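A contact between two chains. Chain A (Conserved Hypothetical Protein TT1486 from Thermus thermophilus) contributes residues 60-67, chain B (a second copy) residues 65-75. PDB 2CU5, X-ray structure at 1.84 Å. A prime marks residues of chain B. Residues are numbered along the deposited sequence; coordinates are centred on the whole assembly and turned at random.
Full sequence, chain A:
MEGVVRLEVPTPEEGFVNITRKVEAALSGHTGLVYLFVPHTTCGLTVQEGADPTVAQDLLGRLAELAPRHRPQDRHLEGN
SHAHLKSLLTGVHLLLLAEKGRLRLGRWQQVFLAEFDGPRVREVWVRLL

Chain A, residues 60-67: LGRLAELA
Chain B, residues 65-75: ELAPRHRPQDR

An arginine buried at a protein interface is best accommodated when each N–H of its guanidinium finds an acceptor, and the contact between these two copies of TT1486 shows how one loop can supply nearly all of them. Arg62, on the last turns of a helix that begins earlier in the chain and runs to Leu66, reaches out in an almost extended m, t, t conformation (chi4 -96°). Its NH2 donates to Asp74′ OD2 at 2.7 Å, almost linearly, while its NE donates to Asp74′ OD1 at 3.1 Å, so the carboxylate meets the guanidinium edge in a two-pronged salt bridge. Pro68′ O accepts from both Arg62 NH1 (3.0 Å) and Arg62 NH2 (2.9 Å), and a water accepts from Arg62 NH1 at 3.0 Å and donates to Leu66′ O at 2.9 Å.

The acceptors are held by the loop's own fold. Its helix ends at Leu66′; Ala67′ leaves helical geometry (phi/psi -130/76), Pro68′ is extended (-58/141), and a type I turn runs from Arg71′ to Asp74′, closed by Asp74′ N to Arg71′ O at 3.0 Å. Arg71′, t, t, t with chi4 -88°, forms salt bridges from NE to Glu65 OE1 (2.9 Å; Glu65 is m, t) and from NH2 to Asp74′ OD1 (2.9 Å). The carboxylates thus offset the charge of two neighbouring arginines, whose Arg62 NE and Arg71′ NH2 lie 4.5 Å apart.

Packing completes the contact. CA–CA distances set the register: Gly61 to Asp74′ 8.1 Å, Arg62 to Ala67′ 7.6 Å, Leu66 to Leu66′ 7.3 Å. Arg71′ CB covers one face of the Arg62 guanidinium, and Arg62 CG one face of that of Arg71′. Gly61 C lies 3.6 Å from Arg71′ NH1; an ideal CB would lie only 3.0 Å from that nitrogen. Leu66 and Leu66′, both m, t, touch through their CD2 atoms at 3.8 Å. The two stretches bury 425 Å² against each other, both sides summed.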

ATOM      1  N   LEU A  60      11.404  11.841  -2.928  1.00 16.77           N
ATOM      2  CA  LEU A  60      12.590  11.054  -3.245  1.00 16.63           C
ATOM      3  C   LEU A  60      13.723  11.336  -2.259  1.00 16.32           C
ATOM      4  O   LEU A  60      14.454  10.427  -1.859  1.00 15.32           O
ATOM      5  CB  LEU A  60      13.064  11.361  -4.668  1.00 17.62           C
ATOM      6  CG  LEU A  60      12.175  10.837  -5.802  1.00 19.04           C
ATOM      7  CD1 LEU A  60      12.663  11.374  -7.133  1.00 21.94           C
ATOM      8  CD2 LEU A  60      12.187   9.315  -5.795  1.00 19.94           C
ATOM      9  N   GLY A  61      13.871  12.602  -1.889  1.00 16.36           N
ATOM     10  CA  GLY A  61      14.911  12.978  -0.951  1.00 17.43           C
ATOM     11  C   GLY A  61      14.682  12.327   0.397  1.00 17.49           C
ATOM     12  O   GLY A  61      15.604  11.782   1.000  1.00 17.79           O
ATOM     13  N   ARG A  62      13.440  12.364   0.866  1.00 17.74           N
ATOM     14  CA  ARG A  62      13.101  11.770   2.152  1.00 16.34           C
ATOM     15  C   ARG A  62      13.167  10.242   2.109  1.00 15.89           C
ATOM     16  O   ARG A  62      13.586   9.606   3.074  1.00 13.40           O
ATOM     17  CB  ARG A  62      11.714  12.241   2.592  1.00 13.78           C
ATOM     18  CG  ARG A  62      11.676  13.700   3.052  1.00 13.95           C
ATOM     19  CD  ARG A  62      10.240  14.168   3.219  1.00 14.48           C
ATOM     20  NE  ARG A  62      10.101  15.517   3.770  1.00 13.33           N
ATOM     21  CZ  ARG A  62       9.890  15.786   5.056  1.00 14.87           C
ATOM     22  NH1 ARG A  62       9.805  14.798   5.941  1.00 13.22           N
ATOM     23  NH2 ARG A  62       9.711  17.043   5.451  1.00 12.74           N
ATOM     24  N   LEU A  63      12.756   9.646   0.994  1.00 14.58           N
ATOM     25  CA  LEU A  63      12.812   8.191   0.873  1.00 14.97           C
ATOM     26  C   LEU A  63      14.258   7.697   0.904  1.00 15.54           C
ATOM     27  O   LEU A  63      14.539   6.587   1.366  1.00 16.88           O
ATOM     28  CB  LEU A  63      12.147   7.734  -0.428  1.00 15.49           C
ATOM     29  CG  LEU A  63      10.620   7.708  -0.427  1.00 14.29           C
ATOM     30  CD1 LEU A  63      10.131   7.430  -1.840  1.00 14.98           C
ATOM     31  CD2 LEU A  63      10.115   6.632   0.533  1.00 16.82           C
ATOM     32  N   ALA A  64      15.174   8.518   0.406  1.00 16.72           N
ATOM     33  CA  ALA A  64      16.582   8.147   0.397  1.00 18.95           C
ATOM     34  C   ALA A  64      17.118   8.131   1.828  1.00 19.52           C
ATOM     35  O   ALA A  64      17.998   7.334   2.167  1.00 20.57           O
ATOM     36  CB  ALA A  64      17.380   9.126  -0.464  1.00 17.74           C
ATOM     37  N   GLU A  65      16.577   9.006   2.668  1.00 22.02           N
ATOM     38  CA  GLU A  65      17.001   9.077   4.060  1.00 23.58           C
ATOM     39  C   GLU A  65      16.444   7.877   4.817  1.00 23.55           C
ATOM     40  O   GLU A  65      17.091   7.340   5.716  1.00 23.64           O
ATOM     41  CB  GLU A  65      16.528  10.399   4.689  1.00 25.07           C
ATOM     42  CG  GLU A  65      17.013  11.638   3.923  1.00 29.18           C
ATOM     43  CD  GLU A  65      16.618  12.952   4.576  1.00 30.36           C
ATOM     44  OE1 GLU A  65      15.449  13.093   4.982  1.00 32.56           O
ATOM     45  OE2 GLU A  65      17.476  13.855   4.672  1.00 34.36           O
ATOM     46  N   LEU A  66      15.249   7.437   4.436  1.00 22.27           N
ATOM     47  CA  LEU A  66      14.633   6.286   5.081  1.00 21.86           C
ATOM     48  C   LEU A  66      15.253   4.991   4.564  1.00 20.33           C
ATOM     49  O   LEU A  66      15.379   4.010   5.300  1.00 20.70           O
ATOM     50  CB  LEU A  66      13.124   6.278   4.824  1.00 23.35           C
ATOM     51  CG  LEU A  66      12.336   7.449   5.417  1.00 24.61           C
ATOM     52  CD1 LEU A  66      10.866   7.276   5.111  1.00 24.29           C
ATOM     53  CD2 LEU A  66      12.561   7.511   6.920  1.00 27.00           C
ATOM     54  N   ALA A  67      15.646   4.998   3.296  1.00 18.69           N
ATOM     55  CA  ALA A  67      16.249   3.827   2.668  1.00 18.25           C
ATOM     56  C   ALA A  67      17.537   4.203   1.945  1.00 18.20           C
ATOM     57  O   ALA A  67      17.569   4.290   0.722  1.00 16.99           O
ATOM     58  CB  ALA A  67      15.258   3.197   1.684  1.00 17.74           C
TER
ATOM     59  N   GLU B  65       8.365  10.934  13.303  1.00 17.05           N
ATOM     60  CA  GLU B  65       9.811  10.769  13.433  1.00 15.96           C
ATOM     61  C   GLU B  65      10.409  10.345  12.092  1.00 16.11           C
ATOM     62  O   GLU B  65      11.506  10.770  11.718  1.00 15.66           O
ATOM     63  CB  GLU B  65      10.121   9.739  14.520  1.00 17.24           C
ATOM     64  CG  GLU B  65       9.883  10.283  15.929  1.00 20.44           C
ATOM     65  CD  GLU B  65      10.049   9.239  17.010  1.00 22.66           C
ATOM     66  OE1 GLU B  65      10.744   8.232  16.766  1.00 25.06           O
ATOM     67  OE2 GLU B  65       9.493   9.436  18.110  1.00 27.43           O
ATOM     68  N   LEU B  66       9.678   9.517  11.356  1.00 13.52           N
ATOM     69  CA  LEU B  66      10.142   9.069  10.047  1.00 14.53           C
ATOM     70  C   LEU B  66       9.974  10.177   9.013  1.00 15.79           C
ATOM     71  O   LEU B  66      10.757  10.283   8.067  1.00 16.13           O
ATOM     72  CB  LEU B  66       9.360   7.827   9.607  1.00 15.85           C
ATOM     73  CG  LEU B  66       9.675   6.563  10.413  1.00 16.59           C
ATOM     74  CD1 LEU B  66       8.678   5.463  10.074  1.00 15.96           C
ATOM     75  CD2 LEU B  66      11.107   6.119  10.121  1.00 15.73           C
ATOM     76  N   ALA B  67       8.955  11.008   9.200  1.00 16.11           N
ATOM     77  CA  ALA B  67       8.683  12.096   8.270  1.00 17.74           C
ATOM     78  C   ALA B  67       8.499  13.406   9.023  1.00 17.41           C
ATOM     79  O   ALA B  67       7.380  13.883   9.192  1.00 18.41           O
ATOM     80  CB  ALA B  67       7.426  11.776   7.441  1.00 16.33           C
ATOM     81  N   PRO B  68       9.609  14.005   9.488  1.00 17.16           N
ATOM     82  CA  PRO B  68       9.598  15.268  10.236  1.00 16.46           C
ATOM     83  C   PRO B  68       8.953  16.407   9.458  1.00 16.91           C
ATOM     84  O   PRO B  68       9.151  16.530   8.247  1.00 14.68           O
ATOM     85  CB  PRO B  68      11.079  15.530  10.490  1.00 18.74           C
ATOM     86  CG  PRO B  68      11.668  14.160  10.529  1.00 19.39           C
ATOM     87  CD  PRO B  68      10.978  13.476   9.376  1.00 17.22           C
ATOM     88  N   ARG B  69       8.192  17.244  10.159  1.00 17.45           N
ATOM     89  CA  ARG B  69       7.527  18.381   9.533  1.00 18.91           C
ATOM     90  C   ARG B  69       8.515  19.414   9.020  1.00 20.07           C
ATOM     91  O   ARG B  69       8.358  19.951   7.923  1.00 20.90           O
ATOM     92  CB  ARG B  69       6.590  19.076  10.526  1.00 20.68           C
ATOM     93  CG  ARG B  69       5.294  18.361  10.793  1.00 26.20           C
ATOM     94  CD  ARG B  69       4.598  18.969  12.000  1.00 29.54           C
ATOM     95  NE  ARG B  69       3.317  18.322  12.268  1.00 32.98           N
ATOM     96  CZ  ARG B  69       2.209  18.555  11.573  1.00 33.43           C
ATOM     97  NH1 ARG B  69       2.228  19.425  10.572  1.00 33.60           N
ATOM     98  NH2 ARG B  69       1.086  17.913  11.877  1.00 35.39           N
ATOM     99  N   HIS B  70       9.534  19.697   9.825  1.00 18.96           N
ATOM    100  CA  HIS B  70      10.519  20.700   9.459  1.00 18.35           C
ATOM    101  C   HIS B  70      11.847  20.080   9.050  1.00 18.56           C
ATOM    102  O   HIS B  70      12.668  19.728   9.895  1.00 17.07           O
ATOM    103  CB  HIS B  70      10.694  21.670  10.632  1.00 19.24           C
ATOM    104  CG  HIS B  70       9.400  22.260  11.106  1.00 19.17           C
ATOM    105  ND1 HIS B  70       8.649  23.120  10.333  1.00 20.29           N
ATOM    106  CD2 HIS B  70       8.687  22.055  12.239  1.00 20.11           C
ATOM    107  CE1 HIS B  70       7.530  23.418  10.969  1.00 21.05           C
ATOM    108  NE2 HIS B  70       7.528  22.784  12.128  1.00 19.44           N
ATOM    109  N   ARG B  71      12.030  19.936   7.739  1.00 18.02           N
ATOM    110  CA  ARG B  71      13.244  19.362   7.150  1.00 18.67           C
ATOM    111  C   ARG B  71      13.915  20.452   6.321  1.00 18.06           C
ATOM    112  O   ARG B  71      13.348  20.933   5.338  1.00 18.84           O
ATOM    113  CB  ARG B  71      12.877  18.166   6.260  1.00 18.75           C
ATOM    114  CG  ARG B  71      14.025  17.581   5.431  1.00 19.40           C
ATOM    115  CD  ARG B  71      13.600  16.269   4.782  1.00 19.46           C
ATOM    116  NE  ARG B  71      14.642  15.692   3.936  1.00 19.19           N
ATOM    117  CZ  ARG B  71      14.813  15.975   2.648  1.00 18.75           C
ATOM    118  NH1 ARG B  71      15.798  15.399   1.971  1.00 18.93           N
ATOM    119  NH2 ARG B  71      13.992  16.820   2.033  1.00 17.98           N
ATOM    120  N   PRO B  72      15.135  20.864   6.709  1.00 17.24           N
ATOM    121  CA  PRO B  72      15.852  21.914   5.979  1.00 16.68           C
ATOM    122  C   PRO B  72      15.954  21.708   4.466  1.00 16.58           C
ATOM    123  O   PRO B  72      15.785  22.654   3.698  1.00 17.68           O
ATOM    124  CB  PRO B  72      17.229  21.925   6.650  1.00 17.49           C
ATOM    125  CG  PRO B  72      16.932  21.485   8.042  1.00 17.25           C
ATOM    126  CD  PRO B  72      15.957  20.350   7.819  1.00 15.99           C
ATOM    127  N   GLN B  73      16.215  20.472   4.044  1.00 16.17           N
ATOM    128  CA  GLN B  73      16.375  20.159   2.630  1.00 16.01           C
ATOM    129  C   GLN B  73      15.107  20.173   1.781  1.00 16.49           C
ATOM    130  O   GLN B  73      15.185  20.070   0.554  1.00 16.19           O
ATOM    131  CB  GLN B  73      17.074  18.807   2.469  1.00 17.46           C
ATOM    132  CG  GLN B  73      18.408  18.720   3.191  1.00 19.48           C
ATOM    133  CD  GLN B  73      18.289  18.081   4.557  1.00 21.80           C
ATOM    134  OE1 GLN B  73      17.427  18.445   5.361  1.00 21.57           O
ATOM    135  NE2 GLN B  73      19.164  17.118   4.833  1.00 22.19           N
ATOM    136  N   ASP B  74      13.949  20.291   2.422  1.00 16.68           N
ATOM    137  CA  ASP B  74      12.680  20.331   1.697  1.00 18.90           C
ATOM    138  C   ASP B  74      12.652  21.517   0.731  1.00 19.54           C
ATOM    139  O   ASP B  74      13.079  22.616   1.075  1.00 19.37           O
ATOM    140  CB  ASP B  74      11.508  20.450   2.680  1.00 18.46           C
ATOM    141  CG  ASP B  74      10.886  19.109   3.022  1.00 17.27           C
ATOM    142  OD1 ASP B  74      11.447  18.060   2.635  1.00 18.32           O
ATOM    143  OD2 ASP B  74       9.825  19.110   3.682  1.00 18.68           O
ATOM    144  N   ARG B  75      12.139  21.284  -0.475  1.00 20.32           N
ATOM    145  CA  ARG B  75      12.046  22.330  -1.482  1.00 22.18           C
ATOM    146  C   ARG B  75      10.590  22.765  -1.645  1.00 22.58           C
ATOM    147  O   ARG B  75      10.307  23.839  -2.179  1.00 22.48           O
ATOM    148  CB  ARG B  75      12.622  21.818  -2.805  1.00 25.80           C
ATOM    149  CG  ARG B  75      14.042  21.290  -2.646  1.00 30.26           C
ATOM    150  CD  ARG B  75      14.514  20.468  -3.834  1.00 36.58           C
ATOM    151  NE  ARG B  75      15.108  21.289  -4.886  1.00 40.88           N
ATOM    152  CZ  ARG B  75      15.697  20.798  -5.973  1.00 42.62           C
ATOM    153  NH1 ARG B  75      15.771  19.484  -6.154  1.00 42.60           N
ATOM    154  NH2 ARG B  75      16.215  21.620  -6.879  1.00 43.50           N
TER
HETATM  155  O   HOH W   1      11.376  12.188   6.016  1.00 16.13           O